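Long-range contact in tungsten-containing formylmethanofuran dehydrogenase 2 subunit C (PDB 5T5I), which probably serves as the beta-helical subunit of a tungsten enzyme complex that interconverts carbon dioxide and formylmethanofuran in methane formation: residues A117-I126 / R145-T153. Numbering follows the deposited sequence.
Sequences AGQDMRGGEI and RGMSGGTIT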
# COMPACT_ATOMS: atom_id res chain seq x y z
N ALA C 117 28.75 30.21 16.04
CA ALA C 117 30.13 30.45 15.63
C ALA C 117 30.07 31.36 14.41
O ALA C 117 29.36 31.06 13.45
CB ALA C 117 30.82 29.14 15.26
N GLY C 118 30.73 32.51 14.47
CA GLY C 118 30.68 33.47 13.37
C GLY C 118 29.34 34.15 13.14
O GLY C 118 29.09 34.65 12.05
N GLN C 119 28.46 34.21 14.16
CA GLN C 119 27.18 34.92 14.03
C GLN C 119 27.46 36.37 13.63
O GLN C 119 28.39 36.98 14.17
CB GLN C 119 26.43 34.90 15.36
CG GLN C 119 25.10 35.71 15.38
CD GLN C 119 24.49 35.69 16.76
OE1 GLN C 119 25.20 35.79 17.76
NE2 GLN C 119 23.18 35.47 16.86
N ASP C 120 26.72 36.90 12.64
CA ASP C 120 26.90 38.29 12.15
C ASP C 120 28.33 38.63 11.65
O ASP C 120 28.73 39.79 11.70
CB ASP C 120 26.50 39.32 13.25
CG ASP C 120 25.02 39.33 13.55
OD1 ASP C 120 24.23 39.36 12.60
OD2 ASP C 120 24.67 39.41 14.74
N MET C 121 29.08 37.66 11.12
CA MET C 121 30.45 37.89 10.65
C MET C 121 30.47 38.92 9.51
O MET C 121 29.57 38.93 8.67
CB MET C 121 31.06 36.56 10.18
CG MET C 121 32.54 36.61 9.88
SD MET C 121 33.09 34.94 9.40
CE MET C 121 34.86 35.13 9.50
N ARG C 122 31.47 39.81 9.53
CA ARG C 122 31.66 40.85 8.50
C ARG C 122 32.90 40.58 7.63
O ARG C 122 32.91 40.98 6.47
CB ARG C 122 31.75 42.26 9.14
CG ARG C 122 30.92 42.51 10.40
CD ARG C 122 29.68 43.34 10.18
NE ARG C 122 28.66 42.58 9.45
CZ ARG C 122 27.41 42.33 9.85
NH1 ARG C 122 26.97 42.79 11.02
NH2 ARG C 122 26.60 41.62 9.08
N GLY C 123 33.94 39.97 8.21
CA GLY C 123 35.18 39.68 7.50
C GLY C 123 36.14 38.80 8.28
O GLY C 123 35.88 38.48 9.45
N GLY C 124 37.23 38.41 7.64
CA GLY C 124 38.23 37.54 8.24
C GLY C 124 37.91 36.07 8.03
O GLY C 124 37.18 35.71 7.09
N GLU C 125 38.48 35.21 8.88
CA GLU C 125 38.35 33.76 8.74
C GLU C 125 38.19 33.07 10.07
O GLU C 125 38.86 33.43 11.03
CB GLU C 125 39.62 33.15 8.09
CG GLU C 125 39.95 33.61 6.68
CD GLU C 125 41.38 33.27 6.30
OE1 GLU C 125 41.65 32.11 5.93
OE2 GLU C 125 42.25 34.16 6.45
N ILE C 126 37.36 32.03 10.09
CA ILE C 126 37.15 31.13 11.23
C ILE C 126 37.37 29.73 10.68
O ILE C 126 36.79 29.39 9.65
CB ILE C 126 35.74 31.25 11.87
CG1 ILE C 126 35.55 32.67 12.47
CG2 ILE C 126 35.53 30.16 12.96
CD1 ILE C 126 34.13 32.98 12.90
N ARG C 145 18.97 41.00 8.55
CA ARG C 145 20.31 41.25 8.01
C ARG C 145 21.31 40.40 8.83
O ARG C 145 21.50 40.64 10.02
CB ARG C 145 20.66 42.75 8.15
CG ARG C 145 19.71 43.67 7.37
CD ARG C 145 19.58 45.07 7.92
NE ARG C 145 18.95 45.11 9.24
CZ ARG C 145 18.57 46.21 9.88
NH1 ARG C 145 18.74 47.41 9.33
NH2 ARG C 145 18.00 46.13 11.08
N GLY C 146 21.89 39.39 8.20
CA GLY C 146 22.83 38.47 8.84
C GLY C 146 24.28 38.70 8.46
O GLY C 146 24.72 39.84 8.27
N MET C 147 25.04 37.59 8.38
CA MET C 147 26.46 37.56 7.98
C MET C 147 26.61 38.27 6.62
O MET C 147 25.81 38.02 5.72
CB MET C 147 26.91 36.10 7.89
CG MET C 147 28.26 35.88 7.28
SD MET C 147 28.73 34.15 7.46
CE MET C 147 30.27 34.15 6.59
N SER C 148 27.57 39.20 6.49
CA SER C 148 27.78 39.96 5.24
C SER C 148 29.15 39.72 4.55
O SER C 148 29.37 40.19 3.44
CB SER C 148 27.59 41.46 5.50
OG SER C 148 28.43 41.91 6.55
N GLY C 149 30.05 39.02 5.22
CA GLY C 149 31.37 38.70 4.67
C GLY C 149 32.17 37.82 5.61
O GLY C 149 31.75 37.57 6.74
N GLY C 150 33.31 37.37 5.12
CA GLY C 150 34.20 36.44 5.83
C GLY C 150 34.01 35.02 5.35
O GLY C 150 33.09 34.74 4.57
N THR C 151 34.91 34.12 5.78
CA THR C 151 34.86 32.69 5.45
C THR C 151 34.85 31.87 6.74
O THR C 151 35.66 32.10 7.63
CB THR C 151 36.04 32.26 4.57
OG1 THR C 151 36.08 33.09 3.41
CG2 THR C 151 35.93 30.80 4.12
N ILE C 152 33.95 30.89 6.82
CA ILE C 152 33.89 29.96 7.95
C ILE C 152 34.07 28.57 7.36
O ILE C 152 33.33 28.20 6.45
CB ILE C 152 32.56 30.05 8.75
CG1 ILE C 152 32.28 31.50 9.20
CG2 ILE C 152 32.60 29.08 9.96
CD1 ILE C 152 30.88 31.75 9.68
N THR C 153 35.03 27.80 7.88
CA THR C 153 35.27 26.41 7.47
C THR C 153 35.16 25.51 8.71
O THR C 153 35.84 25.75 9.70
CB THR C 153 36.64 26.24 6.80
OG1 THR C 153 36.77 27.20 5.75
CG2 THR C 153 36.83 24.84 6.22
O HOH W 1 21.73 40.07 12.73
O HOH W 2 24.26 41.54 10.85
O HOH W 3 30.94 42.65 5.58
O HOH W 4 37.81 35.53 4.21
O HOH W 5 37.82 29.38 6.93
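E125 and I126 pair in parallel with T151 and I152: T151 N donates to G124 O, I126 N to T151 O (3.0 Å) and T153 N to I126 O, all with N-H...O angles near 160°. Before the strands, M121 O accepts S148 N at 3.0 Å, nearly along the C=O axis (174°), plus a weak bond from G149 N. M121, with CG anti to its backbone nitrogen (chi1 -170°) and an extended chain, carries its sulfur alongside I152, the two side chains running opposite ways. Its SD lies 3.5 Å from I152 CG1, and M147 CE reaches the same sulfur at 4.1 Å. R122 folds back to grip S148 OG side-on through NE (3.0 Å) and NH2 (3.1 Å), while D120 O sits 3.4 Å above the guanidinium plane. Water 3 joins S148 OG to R122 O. Replacing S148 by alanine is likely to cost NE and NH2 their shared acceptor and water 3 one partner. G150 CA packs 3.3 Å from G124 O; a CB there would run into M121 CE and the carbonyl O of G149. These are successive coils of a right-handed parallel beta-helix, with strand 125-128 between 106-109 and 151-154, and 170-173 following.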